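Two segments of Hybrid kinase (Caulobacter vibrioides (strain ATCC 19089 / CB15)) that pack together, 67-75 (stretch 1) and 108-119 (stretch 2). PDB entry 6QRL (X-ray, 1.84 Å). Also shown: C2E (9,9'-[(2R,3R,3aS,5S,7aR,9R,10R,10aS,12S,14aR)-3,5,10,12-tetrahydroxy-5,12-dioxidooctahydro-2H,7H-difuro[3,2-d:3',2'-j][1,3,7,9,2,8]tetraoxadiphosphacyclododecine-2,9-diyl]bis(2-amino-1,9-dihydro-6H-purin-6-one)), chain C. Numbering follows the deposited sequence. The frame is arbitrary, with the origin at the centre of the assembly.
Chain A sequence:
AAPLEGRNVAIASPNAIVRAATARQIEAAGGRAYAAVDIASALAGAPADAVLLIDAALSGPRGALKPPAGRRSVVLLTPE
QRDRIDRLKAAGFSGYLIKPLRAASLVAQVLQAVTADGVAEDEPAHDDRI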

# COMPACT_ATOMS: atom_id res chain seq x y z
N PRO A 67 5.10 2.64 7.67
CA PRO A 67 5.37 2.18 6.31
C PRO A 67 6.83 1.73 6.27
O PRO A 67 7.69 2.35 6.88
CB PRO A 67 5.07 3.46 5.51
CG PRO A 67 5.55 4.56 6.41
CD PRO A 67 5.14 4.10 7.79
N PRO A 68 7.17 0.61 5.60
CA PRO A 68 8.57 0.18 5.53
C PRO A 68 9.51 1.23 4.92
O PRO A 68 9.20 1.83 3.87
CB PRO A 68 8.53 -1.05 4.62
CG PRO A 68 7.09 -1.48 4.58
CD PRO A 68 6.24 -0.26 4.88
N ALA A 69 10.66 1.43 5.56
CA ALA A 69 11.71 2.37 5.12
C ALA A 69 12.15 2.00 3.70
O ALA A 69 12.29 0.80 3.38
CB ALA A 69 12.86 2.37 6.10
N GLY A 70 12.32 3.01 2.85
CA GLY A 70 12.85 2.86 1.48
C GLY A 70 11.84 2.25 0.53
O GLY A 70 12.22 1.96 -0.62
N ARG A 71 10.59 2.07 0.95
CA ARG A 71 9.52 1.51 0.08
C ARG A 71 8.47 2.60 -0.20
O ARG A 71 8.47 3.66 0.49
CB ARG A 71 8.96 0.26 0.74
CG ARG A 71 10.00 -0.86 0.94
CD ARG A 71 10.62 -1.40 -0.35
NE ARG A 71 9.58 -1.98 -1.21
CZ ARG A 71 9.32 -3.27 -1.37
NH1 ARG A 71 10.04 -4.20 -0.75
NH2 ARG A 71 8.32 -3.65 -2.16
N ARG A 72 7.65 2.34 -1.21
CA ARG A 72 6.54 3.23 -1.67
C ARG A 72 5.22 2.63 -1.16
O ARG A 72 4.87 1.51 -1.61
CB ARG A 72 6.62 3.36 -3.19
CG ARG A 72 8.01 3.76 -3.67
CD ARG A 72 8.11 3.80 -5.16
NE ARG A 72 9.44 4.23 -5.52
CZ ARG A 72 9.75 5.39 -6.09
NH1 ARG A 72 8.81 6.25 -6.45
NH2 ARG A 72 11.02 5.67 -6.34
N SER A 73 4.57 3.29 -0.20
CA SER A 73 3.38 2.75 0.49
C SER A 73 2.24 3.75 0.48
O SER A 73 2.49 4.94 0.62
CB SER A 73 3.70 2.37 1.91
OG SER A 73 4.73 1.40 1.96
N VAL A 74 1.03 3.22 0.32
CA VAL A 74 -0.26 3.95 0.35
C VAL A 74 -1.12 3.28 1.42
O VAL A 74 -1.26 2.05 1.35
CB VAL A 74 -0.94 3.86 -1.02
CG1 VAL A 74 -2.22 4.66 -1.06
CG2 VAL A 74 -0.01 4.31 -2.14
N VAL A 75 -1.74 4.06 2.30
CA VAL A 75 -2.56 3.49 3.40
C VAL A 75 -4.04 3.47 2.97
O VAL A 75 -4.50 4.48 2.39
CB VAL A 75 -2.33 4.27 4.71
CG1 VAL A 75 -2.64 5.75 4.55
CG2 VAL A 75 -3.14 3.71 5.86
N ALA A 108 -4.11 6.04 -9.77
CA ALA A 108 -3.43 7.34 -9.58
C ALA A 108 -2.45 7.23 -8.40
O ALA A 108 -1.32 7.65 -8.58
CB ALA A 108 -4.44 8.44 -9.37
N GLN A 109 -2.83 6.65 -7.25
CA GLN A 109 -1.91 6.64 -6.07
C GLN A 109 -0.74 5.66 -6.29
O GLN A 109 0.36 5.94 -5.79
CB GLN A 109 -2.66 6.35 -4.78
CG GLN A 109 -3.58 7.49 -4.36
CD GLN A 109 -2.85 8.80 -4.18
OE1 GLN A 109 -1.81 8.86 -3.53
NE2 GLN A 109 -3.41 9.87 -4.76
N VAL A 110 -0.94 4.58 -7.04
CA VAL A 110 0.16 3.64 -7.38
C VAL A 110 1.11 4.32 -8.38
O VAL A 110 2.34 4.24 -8.15
CB VAL A 110 -0.42 2.32 -7.93
CG1 VAL A 110 0.69 1.44 -8.48
CG2 VAL A 110 -1.22 1.59 -6.84
N LEU A 111 0.59 4.98 -9.41
CA LEU A 111 1.45 5.66 -10.43
C LEU A 111 2.28 6.78 -9.80
O LEU A 111 3.42 6.94 -10.25
CB LEU A 111 0.60 6.22 -11.58
CG LEU A 111 -0.05 5.17 -12.48
CD1 LEU A 111 -0.64 5.81 -13.73
CD2 LEU A 111 0.94 4.07 -12.87
N GLN A 112 1.76 7.48 -8.80
CA GLN A 112 2.40 8.70 -8.22
C GLN A 112 3.17 8.37 -6.94
O GLN A 112 3.69 9.31 -6.34
CB GLN A 112 1.34 9.75 -7.87
CG GLN A 112 0.54 10.24 -9.08
CD GLN A 112 -0.69 11.02 -8.67
OE1 GLN A 112 -0.89 11.38 -7.50
NE2 GLN A 112 -1.55 11.29 -9.64
N ALA A 113 3.18 7.11 -6.49
CA ALA A 113 3.67 6.70 -5.15
C ALA A 113 5.16 7.08 -4.99
O ALA A 113 5.96 6.80 -5.92
CB ALA A 113 3.50 5.23 -4.95
N VAL A 114 5.51 7.67 -3.85
CA VAL A 114 6.87 8.22 -3.55
C VAL A 114 7.41 7.41 -2.37
O VAL A 114 6.58 6.80 -1.62
CB VAL A 114 6.83 9.74 -3.25
CG1 VAL A 114 6.30 10.56 -4.43
CG2 VAL A 114 6.02 10.06 -1.99
N THR A 115 8.72 7.41 -2.22
CA THR A 115 9.44 6.58 -1.23
C THR A 115 9.29 7.18 0.17
O THR A 115 9.38 8.40 0.29
CB THR A 115 10.93 6.50 -1.53
OG1 THR A 115 11.16 6.59 -2.94
CG2 THR A 115 11.52 5.21 -1.01
N ALA A 116 9.17 6.34 1.18
CA ALA A 116 9.51 6.70 2.58
C ALA A 116 11.03 6.90 2.71
O ALA A 116 11.77 6.26 1.98
CB ALA A 116 9.02 5.65 3.54
N ASP A 117 11.48 7.70 3.68
CA ASP A 117 12.92 7.87 4.04
C ASP A 117 13.50 6.52 4.52
O ASP A 117 12.71 5.63 4.88
CB ASP A 117 13.08 8.96 5.10
CG ASP A 117 12.68 10.36 4.67
OD1 ASP A 117 12.71 10.66 3.45
OD2 ASP A 117 12.35 11.18 5.56
N GLY A 118 14.84 6.41 4.57
CA GLY A 118 15.59 5.23 5.07
C GLY A 118 15.96 4.31 3.92
O GLY A 118 15.76 4.73 2.77
N VAL A 119 16.43 3.08 4.19
CA VAL A 119 16.88 2.15 3.10
C VAL A 119 16.04 0.87 3.10
O VAL A 119 15.92 0.26 4.17
CB VAL A 119 18.40 1.89 3.19
CG1 VAL A 119 18.85 1.43 4.58
CG2 VAL A 119 18.89 0.93 2.10
P1 C2E C . -10.70 13.63 -0.80
O2P C2E C . -10.25 12.31 -0.22
O1P C2E C . -10.75 14.85 0.07
O5' C2E C . -9.64 13.97 -1.95
C5' C2E C . -9.65 15.28 -2.52
C4' C2E C . -8.55 15.32 -3.54
O4' C2E C . -7.27 15.23 -2.89
C3' C2E C . -8.55 14.16 -4.52
O3' C2E C . -9.52 14.48 -5.53
C2' C2E C . -7.07 14.11 -4.98
O2' C2E C . -6.89 14.72 -6.24
C1' C2E C . -6.32 14.85 -3.86
N9 C2E C . -5.31 14.08 -3.14
C8 C2E C . -4.15 14.59 -2.61
N7 C2E C . -3.46 13.69 -1.94
C5 C2E C . -4.22 12.53 -2.02
C6 C2E C . -3.97 11.25 -1.48
O6 C2E C . -3.03 10.87 -0.78
N1 C2E C . -5.01 10.36 -1.78
C2 C2E C . -6.13 10.65 -2.52
N2 C2E C . -7.01 9.66 -2.70
N3 C2E C . -6.36 11.87 -3.03
C4 C2E C . -5.37 12.75 -2.75
P11 C2E C . -10.33 13.24 -6.15
O21 C2E C . -9.30 12.17 -6.40
O11 C2E C . -11.16 13.75 -7.29
O5A C2E C . -11.34 12.79 -5.00
C5A C2E C . -12.55 13.56 -4.69
C4A C2E C . -13.29 12.89 -3.56
O4A C2E C . -13.91 11.67 -4.04
C3A C2E C . -12.44 12.43 -2.38
O3A C2E C . -12.15 13.55 -1.53
C2A C2E C . -13.34 11.37 -1.76
O2A C2E C . -14.43 11.79 -0.99
C1A C2E C . -13.92 10.70 -3.01
N91 C2E C . -13.11 9.57 -3.42
C81 C2E C . -11.98 9.64 -4.18
N71 C2E C . -11.39 8.48 -4.36
C51 C2E C . -12.19 7.60 -3.65
C61 C2E C . -12.05 6.20 -3.49
O61 C2E C . -11.12 5.48 -3.89
N11 C2E C . -13.09 5.68 -2.71
C21 C2E C . -14.13 6.40 -2.17
N21 C2E C . -15.03 5.69 -1.48
N31 C2E C . -14.25 7.72 -2.30
C41 C2E C . -13.26 8.25 -3.06
O HOH W 1 5.68 5.66 0.77

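The loop that leads into the strand at Val74 and Val75 lies along the segment that follows the helix entering the second stretch at Ala108, and together the two stretches bury 584 Å² of surface. They run in opposite directions: Ala69 sits next to Gly118, Arg72 next to Thr115 and Val74 next to Gln109, with CA-CA separations of 4.8, 4.5 and 7.2 Å, so the gap widens where the strand meets the helix. Arg72 covers the most surface, with Thr115 and Gly70 among the next largest.

Arg72 is the largest contributor. From a CB that points sideways, its side chain extends through chi2 and chi3 both near 180° (t), and NH1 donates a hydrogen bond to Ala113 O at 3.0 Å. This carbonyl lies at the edge of the guanidinium, near its plane, where the N-H groups point; being a backbone oxygen, it offers the positive group a partial negative charge. Thr115 OG1 lies over one face of the same group, 3.5 Å from Arg72 NH2. Closer to the backbone, the CB atoms of Arg72 and Ala113 meet at 4.0 Å, so the arginine packs through its aliphatic root as well as bonding through its tip.

The firmest link between the backbones lies beside this contact. Ala116 N donates to Arg71 O at 2.9 Å with an N-H...O angle of 170°, nearly straight, and Thr115 CA approaches that oxygen at 3.5 Å in a CA-H...O contact. Another such contact joins Arg72 CA to Val114 O at 3.6 Å. Water 1 extends the pairing where the chains stand too far apart for direct bonding: it accepts from Ser73 N at 2.8 Å and donates to Val114 O at 2.8 Å, spanning the 4.3 Å between Ser73 N and Val114 O.

Gly70 belongs to a type II turn from Pro68 to Arg71, closed by a hydrogen bond from Arg71 N to Pro68 O at 3.2 Å. Its phi of 74° favours glycine, and the space beside it is already taken: an ideal CB on Gly70 would come within 2.8 Å of Val119 C. Gly70 N makes two weak hydrogen bonds, to Ala116 O at 3.4 Å and to Asp117 O at 3.3 Å, while Gly70 O touches Thr115 CG2 at 3.3 Å. Gly118 likewise has a positive phi, and an ideal CB there would lie 2.8 Å from Ala69 CB; without one, the chains pass with Gly118 CA 4.1 Å from that methyl.

At the other end Val74 makes van der Waals contacts only. With chi1 at -177° (t), it points toward the second stretch, bringing CG1 to 4.1 Å from Gln109 CB and CG2 to 4.0 Å from Gln109 O. The amide of Gln109 reaches the bound C2E, with NE2 3.4 Å from C2E N1, so this residue touches both the strand and the ligand.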